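Local atomic coordinates of soluble epoxide hydrolase (Bacillus megaterium, PDB entry 4INZ), a protein that is a single-chain soluble epoxide hydrolase of the alpha/beta hydrolase fold, built on a mixed beta-sheet flanked by helices. Residues N26-H31 / R73-E79; I53-Q57 / A285-P291; V276-A280 / E293-V297. The protein carries 1 engineered substitution. One frame throughout, in Å; residues are numbered along the deposited sequence.

Contact 1: residues N26-H31 / R73-E79; sequences NGVNLH and RGYNLSE
Three hydrogen bonds join the start of strand 28-36 to the irregular segment 73-79. The backbone N of N29 donates to OE1 of E79 (2.8 Å), and the backbone N of E79 returns a bond to the carbonyl O of N29 (2.9 Å), so this pair is closed from both ends. Next along, the N of H31 donates to OG of S78 (2.8 Å), a hydroxyl that also bonds the carbonyl of D71. CA atoms face each other at L30-S78 (4.4 Å) and N29-E79 (5.4 Å). E79 reaches the strand with chi1 and chi2 both t. Segment 73-79 is a loop following strand 66-70, the neighbour of strand 28-36 in the mixed sheet of the alpha/beta hydrolase fold. It folds back on itself: Y75-S78 forms a type II' turn, with N76 at positive phi (49/-121), and G74 N bonds E79 O at 2.8 Å. Packing flanks this polar core. L77 CD1 makes a CH-pi contact 3.9 Å from the centroid of the H31 ring, whose ND1 is held by D71. R73, with chi1 p, lays a guanidinium face on V28, NH2 to CG1 3.5 Å, while its NE pairs with D95; its CA meets L30 CD2 at 3.8 Å.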
loop_
_atom_site.group_PDB
_atom_site.type_symbol
_atom_site.label_atom_id
_atom_site.label_comp_id
_atom_site.label_asym_id
_atom_site.label_seq_id
_atom_site.Cartn_x
_atom_site.Cartn_y
_atom_site.Cartn_z
ATOM N N ASN A 26 0.484 17.082 -9.183
ATOM C CA ASN A 26 1.927 16.911 -9.143
ATOM C C ASN A 26 2.516 16.509 -10.494
ATOM O O ASN A 26 3.451 15.707 -10.563
ATOM C CB ASN A 26 2.276 15.867 -8.079
ATOM C CG ASN A 26 3.724 15.935 -7.647
ATOM O OD1 ASN A 26 4.412 16.934 -7.883
ATOM N ND2 ASN A 26 4.197 14.874 -7.004
ATOM N N GLY A 27 1.955 17.061 -11.566
ATOM C CA GLY A 27 2.499 16.871 -12.900
ATOM C C GLY A 27 2.059 15.604 -13.614
ATOM O O GLY A 27 2.545 15.307 -14.708
ATOM N N VAL A 28 1.143 14.859 -13.003
ATOM C CA VAL A 28 0.653 13.618 -13.595
ATOM C C VAL A 28 -0.864 13.504 -13.475
ATOM O O VAL A 28 -1.473 14.146 -12.617
ATOM C CB VAL A 28 1.302 12.381 -12.928
ATOM C CG1 VAL A 28 2.820 12.482 -12.991
ATOM C CG2 VAL A 28 0.836 12.239 -11.483
ATOM N N ASN A 29 -1.469 12.697 -14.345
ATOM C CA ASN A 29 -2.885 12.379 -14.243
ATOM C C ASN A 29 -3.037 11.039 -13.547
ATOM O O ASN A 29 -2.580 10.016 -14.065
ATOM C CB ASN A 29 -3.534 12.290 -15.629
ATOM C CG ASN A 29 -3.636 13.634 -16.321
ATOM O OD1 ASN A 29 -3.862 14.664 -15.684
ATOM N ND2 ASN A 29 -3.476 13.629 -17.641
ATOM N N LEU A 30 -3.665 11.040 -12.373
ATOM C CA LEU A 30 -3.905 9.800 -11.646
ATOM C C LEU A 30 -5.357 9.368 -11.771
ATOM O O LEU A 30 -6.272 10.181 -11.629
ATOM C CB LEU A 30 -3.553 9.959 -10.171
ATOM C CG LEU A 30 -2.116 10.339 -9.836
ATOM C CD1 LEU A 30 -1.935 10.337 -8.337
ATOM C CD2 LEU A 30 -1.138 9.383 -10.499
ATOM N N HIS A 31 -5.555 8.083 -12.037
ATOM C CA HIS A 31 -6.883 7.494 -12.121
ATOM C C HIS A 31 -7.353 7.012 -10.747
ATOM O O HIS A 31 -6.548 6.567 -9.933
ATOM C CB HIS A 31 -6.852 6.320 -13.099
ATOM C CG HIS A 31 -8.151 5.584 -13.208
ATOM N ND1 HIS A 31 -8.406 4.418 -12.517
ATOM C CD2 HIS A 31 -9.260 5.833 -13.947
ATOM C CE1 HIS A 31 -9.619 3.985 -12.818
ATOM N NE2 HIS A 31 -10.158 4.824 -13.685
ATOM N N ARG A 73 0.834 6.302 -9.261
ATOM C CA ARG A 73 1.484 6.609 -10.529
ATOM C C ARG A 73 2.177 5.362 -11.060
ATOM O O ARG A 73 2.793 4.605 -10.299
ATOM C CB ARG A 73 2.463 7.790 -10.414
ATOM C CG ARG A 73 3.596 7.606 -9.405
ATOM C CD ARG A 73 4.632 8.724 -9.521
ATOM N NE ARG A 73 4.066 10.054 -9.304
ATOM C CZ ARG A 73 4.487 11.153 -9.932
ATOM N NH1 ARG A 73 5.480 11.082 -10.810
ATOM N NH2 ARG A 73 3.924 12.328 -9.681
ATOM N N GLY A 74 2.046 5.137 -12.363
ATOM C CA GLY A 74 2.632 3.970 -12.989
ATOM C C GLY A 74 1.688 2.780 -13.066
ATOM O O GLY A 74 1.912 1.875 -13.857
ATOM N N TYR A 75 0.634 2.788 -12.250
ATOM C CA TYR A 75 -0.297 1.659 -12.161
ATOM C C TYR A 75 -1.589 1.834 -12.958
ATOM O O TYR A 75 -2.167 2.923 -12.995
ATOM C CB TYR A 75 -0.694 1.410 -10.702
ATOM C CG TYR A 75 0.329 0.678 -9.872
ATOM C CD1 TYR A 75 1.419 1.347 -9.325
ATOM C CD2 TYR A 75 0.194 -0.686 -9.610
ATOM C CE1 TYR A 75 2.349 0.674 -8.536
ATOM C CE2 TYR A 75 1.115 -1.355 -8.829
ATOM C CZ TYR A 75 2.193 -0.672 -8.301
ATOM O OH TYR A 75 3.109 -1.342 -7.521
ATOM N N ASN A 76 -2.052 0.735 -13.555
ATOM C CA ASN A 76 -3.343 0.700 -14.240
ATOM C C ASN A 76 -3.495 1.886 -15.190
ATOM O O ASN A 76 -2.676 2.068 -16.090
ATOM C CB ASN A 76 -4.485 0.661 -13.209
ATOM C CG ASN A 76 -5.834 0.329 -13.828
ATOM O OD1 ASN A 76 -5.914 -0.381 -14.828
ATOM N ND2 ASN A 76 -6.903 0.852 -13.236
ATOM N N LEU A 77 -4.524 2.700 -14.982
ATOM C CA LEU A 77 -4.806 3.807 -15.899
ATOM C C LEU A 77 -4.114 5.119 -15.524
ATOM O O LEU A 77 -4.230 6.120 -16.236
ATOM C CB LEU A 77 -6.317 4.011 -16.036
ATOM C CG LEU A 77 -7.053 2.857 -16.728
ATOM C CD1 LEU A 77 -8.568 2.974 -16.538
ATOM C CD2 LEU A 77 -6.696 2.757 -18.215
ATOM N N SER A 78 -3.387 5.122 -14.413
ATOM C CA SER A 78 -2.655 6.319 -14.027
ATOM C C SER A 78 -1.474 6.552 -14.950
ATOM O O SER A 78 -0.945 5.615 -15.541
ATOM C CB SER A 78 -2.194 6.232 -12.566
ATOM O OG SER A 78 -3.309 6.370 -11.708
ATOM N N GLU A 79 -1.069 7.811 -15.065
ATOM C CA GLU A 79 0.061 8.185 -15.892
ATOM C C GLU A 79 1.317 7.403 -15.509
ATOM O O GLU A 79 1.491 7.014 -14.348
ATOM C CB GLU A 79 0.301 9.693 -15.781
ATOM C CG GLU A 79 1.358 10.227 -16.715
ATOM C CD GLU A 79 1.218 11.720 -16.962
ATOM O OE1 GLU A 79 0.166 12.294 -16.602
ATOM O OE2 GLU A 79 2.162 12.317 -17.520
#

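Contact 2: residues I53-Q57 / A285-P291; sequences IWRHQ and APQHEKP
Q287, the residue most covered here, projects from the short helix 286-289 toward the 3-10 turn that leads into helix 55-61. Its chi1 p, chi2 m side chain places NE2 over one face of the W54 indole, 3.5 Å from CH2, and 3.6 Å from CD1 of I53. Its carbonyl O accepts a hydrogen bond from NE2 of Q57 (3.0 Å), an amide that also bonds N295. H288, chi1 p, meets I53 over a ring face and R55 at the edge. I53 CG1 sits 3.6 Å from the imidazole centroid, a CH-pi contact, while ND1 accepts from R55 NH1 (3.0 Å) and NH2 (3.2 Å). I53, with chi1 and chi2 t, also extends CD1 to A285 CB at 4.0 Å. The CA register runs I53-H288 6.5 Å, W54-Q287 6.8 Å and H56-P291 6.2 Å; at its far end P291 CG lies 4.1 Å from the H56 ring centroid. One water links H56 NE2 (2.8 Å) to the H288 carbonyl O (2.7 Å). The start of helix 55-61 is thus joined to helix 286-289 and the first residue of helix 291-303, in the C-terminal part of the alpha/beta hydrolase fold. Because R55 donates to ND1 of H288, that nitrogen must be unprotonated, so the imidazole here acts as an acceptor.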
loop_
_atom_site.group_PDB
_atom_site.type_symbol
_atom_site.label_atom_id
_atom_site.label_comp_id
_atom_site.label_asym_id
_atom_site.label_seq_id
_atom_site.Cartn_x
_atom_site.Cartn_y
_atom_site.Cartn_z
ATOM N N ILE A 53 -8.238 -3.683 -5.501
ATOM C CA ILE A 53 -8.026 -4.543 -4.333
ATOM C C ILE A 53 -8.936 -4.125 -3.172
ATOM O O ILE A 53 -9.238 -4.925 -2.279
ATOM C CB ILE A 53 -6.547 -4.602 -3.881
ATOM C CG1 ILE A 53 -6.340 -5.757 -2.893
ATOM C CG2 ILE A 53 -6.097 -3.263 -3.262
ATOM C CD1 ILE A 53 -4.886 -6.091 -2.673
ATOM N N TRP A 54 -9.400 -2.878 -3.211
ATOM C CA TRP A 54 -10.198 -2.316 -2.126
ATOM C C TRP A 54 -11.704 -2.454 -2.334
ATOM O O TRP A 54 -12.499 -1.912 -1.556
ATOM C CB TRP A 54 -9.859 -0.837 -1.947
ATOM C CG TRP A 54 -8.436 -0.591 -1.600
ATOM C CD1 TRP A 54 -7.480 -0.010 -2.394
ATOM C CD2 TRP A 54 -7.796 -0.911 -0.365
ATOM N NE1 TRP A 54 -6.282 0.057 -1.717
ATOM C CE2 TRP A 54 -6.451 -0.488 -0.470
ATOM C CE3 TRP A 54 -8.232 -1.504 0.826
ATOM C CZ2 TRP A 54 -5.534 -0.649 0.572
ATOM C CZ3 TRP A 54 -7.318 -1.657 1.867
ATOM C CH2 TRP A 54 -5.984 -1.229 1.730
ATOM N N ARG A 55 -12.093 -3.181 -3.376
ATOM C CA ARG A 55 -13.500 -3.259 -3.777
ATOM C C ARG A 55 -14.484 -3.540 -2.629
ATOM O O ARG A 55 -15.581 -2.969 -2.591
ATOM C CB ARG A 55 -13.670 -4.303 -4.886
ATOM C CG ARG A 55 -13.250 -5.717 -4.484
ATOM C CD ARG A 55 -12.948 -6.564 -5.722
ATOM N NE ARG A 55 -12.567 -7.929 -5.378
ATOM C CZ ARG A 55 -11.347 -8.281 -4.988
ATOM N NH1 ARG A 55 -10.387 -7.362 -4.893
ATOM N NH2 ARG A 55 -11.087 -9.551 -4.687
ATOM N N HIS A 56 -14.113 -4.428 -1.707
ATOM C CA HIS A 56 -15.032 -4.802 -0.634
ATOM C C HIS A 56 -15.196 -3.699 0.406
ATOM O O HIS A 56 -16.254 -3.578 1.035
ATOM C CB HIS A 56 -14.586 -6.096 0.042
ATOM C CG HIS A 56 -14.544 -7.273 -0.882
ATOM N ND1 HIS A 56 -15.678 -7.813 -1.450
ATOM C CD2 HIS A 56 -13.505 -8.016 -1.330
ATOM C CE1 HIS A 56 -15.338 -8.838 -2.215
ATOM N NE2 HIS A 56 -14.026 -8.989 -2.151
ATOM N N GLN A 57 -14.147 -2.905 0.595
ATOM C CA GLN A 57 -14.232 -1.766 1.508
ATOM C C GLN A 57 -14.942 -0.595 0.844
ATOM O O GLN A 57 -15.671 0.143 1.497
ATOM C CB GLN A 57 -12.841 -1.345 2.006
ATOM C CG GLN A 57 -12.216 -2.334 2.993
ATOM C CD GLN A 57 -11.808 -3.625 2.317
ATOM O OE1 GLN A 57 -11.146 -3.613 1.271
ATOM N NE2 GLN A 57 -12.198 -4.751 2.907
ATOM N N ALA A 285 -2.741 -9.886 2.024
ATOM C CA ALA A 285 -3.775 -8.902 1.677
ATOM C C ALA A 285 -5.129 -9.206 2.319
ATOM O O ALA A 285 -6.090 -9.588 1.637
ATOM C CB ALA A 285 -3.914 -8.797 0.170
ATOM N N PRO A 286 -5.217 -9.014 3.639
ATOM C CA PRO A 286 -6.442 -9.324 4.382
ATOM C C PRO A 286 -7.666 -8.633 3.798
ATOM O O PRO A 286 -8.757 -9.182 3.866
ATOM C CB PRO A 286 -6.161 -8.753 5.774
ATOM C CG PRO A 286 -4.667 -8.767 5.898
ATOM C CD PRO A 286 -4.162 -8.458 4.504
ATOM N N GLN A 287 -7.492 -7.442 3.240
ATOM C CA GLN A 287 -8.648 -6.655 2.843
ATOM C C GLN A 287 -9.548 -7.373 1.834
ATOM O O GLN A 287 -10.767 -7.192 1.868
ATOM C CB GLN A 287 -8.252 -5.244 2.372
ATOM C CG GLN A 287 -7.486 -5.169 1.055
ATOM C CD GLN A 287 -5.983 -5.268 1.236
ATOM O OE1 GLN A 287 -5.498 -6.051 2.055
ATOM N NE2 GLN A 287 -5.235 -4.461 0.475
ATOM N N HIS A 288 -8.969 -8.177 0.937
ATOM C CA HIS A 288 -9.813 -8.972 0.036
ATOM C C HIS A 288 -9.775 -10.481 0.267
ATOM O O HIS A 288 -10.583 -11.206 -0.307
ATOM C CB HIS A 288 -9.679 -8.591 -1.460
ATOM C CG HIS A 288 -8.378 -8.973 -2.098
ATOM N ND1 HIS A 288 -8.186 -8.909 -3.464
ATOM C CD2 HIS A 288 -7.202 -9.391 -1.573
ATOM C CE1 HIS A 288 -6.952 -9.276 -3.752
ATOM N NE2 HIS A 288 -6.332 -9.574 -2.622
ATOM N N GLU A 289 -8.877 -10.945 1.137
ATOM C CA GLU A 289 -8.893 -12.348 1.563
ATOM C C GLU A 289 -10.008 -12.637 2.566
ATOM O O GLU A 289 -10.678 -13.677 2.481
ATOM C CB GLU A 289 -7.555 -12.741 2.190
ATOM C CG GLU A 289 -6.395 -12.749 1.226
ATOM C CD GLU A 289 -5.091 -13.152 1.893
ATOM O OE1 GLU A 289 -5.105 -14.122 2.693
ATOM O OE2 GLU A 289 -4.056 -12.498 1.609
ATOM N N LYS A 290 -10.193 -11.720 3.517
ATOM C CA LYS A 290 -11.171 -11.875 4.595
ATOM C C LYS A 290 -11.925 -10.560 4.788
ATOM O O LYS A 290 -11.820 -9.916 5.836
ATOM C CB LYS A 290 -10.462 -12.247 5.902
ATOM C CG LYS A 290 -9.710 -13.571 5.854
ATOM C CD LYS A 290 -10.650 -14.754 5.666
ATOM C CE LYS A 290 -9.894 -16.083 5.780
ATOM N NZ LYS A 290 -10.791 -17.289 5.846
ATOM N N PRO A 291 -12.692 -10.152 3.777
ATOM C CA PRO A 291 -13.264 -8.800 3.809
ATOM C C PRO A 291 -14.244 -8.571 4.960
ATOM O O PRO A 291 -14.292 -7.465 5.502
ATOM C CB PRO A 291 -13.977 -8.689 2.455
ATOM C CG PRO A 291 -14.232 -10.108 2.044
ATOM C CD PRO A 291 -13.037 -10.870 2.539
HETATM O O HOH W 1 -12.479 -11.316 -2.189
#

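Contact 3: residues V276-A280 / E293-V297; sequences VHRLA and EVNNV
H277 presents one face of its imidazole to V297, whose CG2 stands 3.5 Å from the ring centroid and 10° off the normal, a CH-pi contact. The pair joins strand 274-279, at the edge of the alpha/beta hydrolase sheet, to helix 291-303, which comes after it, beyond the short helix 286-289, and runs back alongside it. Over these short segments the two axes run nearly antiparallel, at 171°, and approach to 10.5 Å. Strand alternation decides what takes part: H277 and L279 point toward the helix. Across from them, E293 and V297 are one helical turn apart, V297 N bonding E293 O at 3.2 Å. CA atoms pair as H277-V297 (7.6 Å) and L279-E293 (8.6 Å). No hydrogen bond crosses the interface. H277 takes chi1 t, and E293 is extended, chi1 and chi2 t, bringing its carboxylate to L279. That leucine, in the m, p rotamer, sets L279 CD2 3.5 Å from E293 OE1 and 4.2 Å from V294 CG2.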
loop_
_atom_site.group_PDB
_atom_site.type_symbol
_atom_site.label_atom_id
_atom_site.label_comp_id
_atom_site.label_asym_id
_atom_site.label_seq_id
_atom_site.Cartn_x
_atom_site.Cartn_y
_atom_site.Cartn_z
ATOM N N VAL A 276 -4.138 -3.145 17.226
ATOM C CA VAL A 276 -3.654 -4.151 16.288
ATOM C C VAL A 276 -4.602 -5.341 16.255
ATOM O O VAL A 276 -4.970 -5.874 17.302
ATOM C CB VAL A 276 -2.261 -4.670 16.688
ATOM C CG1 VAL A 276 -1.795 -5.730 15.704
ATOM C CG2 VAL A 276 -1.251 -3.525 16.760
ATOM N N HIS A 277 -4.999 -5.743 15.049
ATOM C CA HIS A 277 -5.813 -6.945 14.856
ATOM C C HIS A 277 -5.063 -7.869 13.921
ATOM O O HIS A 277 -4.726 -7.479 12.803
ATOM C CB HIS A 277 -7.158 -6.598 14.221
ATOM C CG HIS A 277 -8.116 -7.742 14.186
ATOM N ND1 HIS A 277 -8.162 -8.653 13.147
ATOM C CD2 HIS A 277 -9.066 -8.130 15.066
ATOM C CE1 HIS A 277 -9.107 -9.545 13.389
ATOM N NE2 HIS A 277 -9.666 -9.251 14.550
ATOM N N ARG A 278 -4.802 -9.093 14.370
ATOM C CA ARG A 278 -4.051 -10.052 13.567
ATOM C C ARG A 278 -4.950 -11.184 13.093
ATOM O O ARG A 278 -5.638 -11.805 13.896
ATOM C CB ARG A 278 -2.907 -10.639 14.391
ATOM C CG ARG A 278 -1.849 -9.641 14.810
ATOM C CD ARG A 278 -0.871 -10.336 15.749
ATOM N NE ARG A 278 0.440 -9.707 15.774
ATOM C CZ ARG A 278 1.583 -10.369 15.608
ATOM N NH1 ARG A 278 2.739 -9.718 15.639
ATOM N NH2 ARG A 278 1.566 -11.685 15.409
ATOM N N LEU A 279 -4.937 -11.457 11.792
ATOM C CA LEU A 279 -5.735 -12.542 11.237
ATOM C C LEU A 279 -4.873 -13.781 11.068
ATOM O O LEU A 279 -3.897 -13.764 10.322
ATOM C CB LEU A 279 -6.325 -12.143 9.882
ATOM C CG LEU A 279 -7.288 -10.959 9.874
ATOM C CD1 LEU A 279 -6.543 -9.638 9.806
ATOM C CD2 LEU A 279 -8.233 -11.088 8.694
ATOM N N ALA A 280 -5.234 -14.856 11.760
ATOM C CA ALA A 280 -4.477 -16.096 11.665
ATOM C C ALA A 280 -4.599 -16.744 10.286
ATOM O O ALA A 280 -3.673 -17.409 9.823
ATOM C CB ALA A 280 -4.911 -17.076 12.758
ATOM N N GLU A 293 -14.367 -9.980 8.073
ATOM C CA GLU A 293 -13.608 -9.801 9.314
ATOM C C GLU A 293 -12.924 -8.427 9.339
ATOM O O GLU A 293 -12.959 -7.704 10.344
ATOM C CB GLU A 293 -12.560 -10.904 9.475
ATOM C CG GLU A 293 -11.788 -10.776 10.771
ATOM C CD GLU A 293 -10.844 -11.927 11.028
ATOM O OE1 GLU A 293 -10.858 -12.902 10.245
ATOM O OE2 GLU A 293 -10.091 -11.860 12.026
ATOM N N VAL A 294 -12.283 -8.082 8.230
ATOM C CA VAL A 294 -11.601 -6.797 8.109
ATOM C C VAL A 294 -12.570 -5.625 8.266
ATOM O O VAL A 294 -12.311 -4.671 9.020
ATOM C CB VAL A 294 -10.883 -6.691 6.747
ATOM C CG1 VAL A 294 -10.506 -5.245 6.446
ATOM C CG2 VAL A 294 -9.647 -7.601 6.724
ATOM N N ASN A 295 -13.692 -5.695 7.560
ATOM C CA ASN A 295 -14.657 -4.599 7.591
ATOM C C ASN A 295 -15.190 -4.358 8.994
ATOM O O ASN A 295 -15.386 -3.213 9.410
ATOM C CB ASN A 295 -15.797 -4.840 6.600
ATOM C CG ASN A 295 -15.358 -4.633 5.156
ATOM O OD1 ASN A 295 -14.269 -4.105 4.900
ATOM N ND2 ASN A 295 -16.209 -5.033 4.207
ATOM N N ASN A 296 -15.408 -5.434 9.738
ATOM C CA ASN A 296 -15.937 -5.283 11.088
ATOM C C ASN A 296 -14.922 -4.645 12.031
ATOM O O ASN A 296 -15.291 -3.886 12.928
ATOM C CB ASN A 296 -16.448 -6.616 11.633
ATOM C CG ASN A 296 -17.786 -7.005 11.034
ATOM O OD1 ASN A 296 -18.516 -6.153 10.524
ATOM N ND2 ASN A 296 -18.112 -8.294 11.084
ATOM N N VAL A 297 -13.645 -4.949 11.817
ATOM C CA VAL A 297 -12.577 -4.338 12.606
ATOM C C VAL A 297 -12.438 -2.854 12.257
ATOM O O VAL A 297 -12.253 -2.008 13.142
ATOM C CB VAL A 297 -11.226 -5.067 12.409
ATOM C CG1 VAL A 297 -10.089 -4.294 13.087
ATOM C CG2 VAL A 297 -11.314 -6.493 12.973
#

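Contacts 2 and 3 form one continuous patch, their centres 11 Å apart on the same side of the chain's centre. Strand 274-279, helix 286-289 and helix 291-303 succeed one another, and P286 O packs on V294 CG2 (3.4 Å) and K290 CB on L279 CD2 (3.8 Å). A probable hydrogen bond from Q57 NE2 to N295 OD1 (2.9 Å) ties helix 55-61 to the same unit. Contact 1 stands apart, its centre about 23 Å from that of contact 2 and 31 Å from that of contact 3, although contacts 1 and 3 both reach the same sheet. The side chains of R73 in contact 1 and of Q287 in contact 2 each lie about 13 Å from a bound PEG.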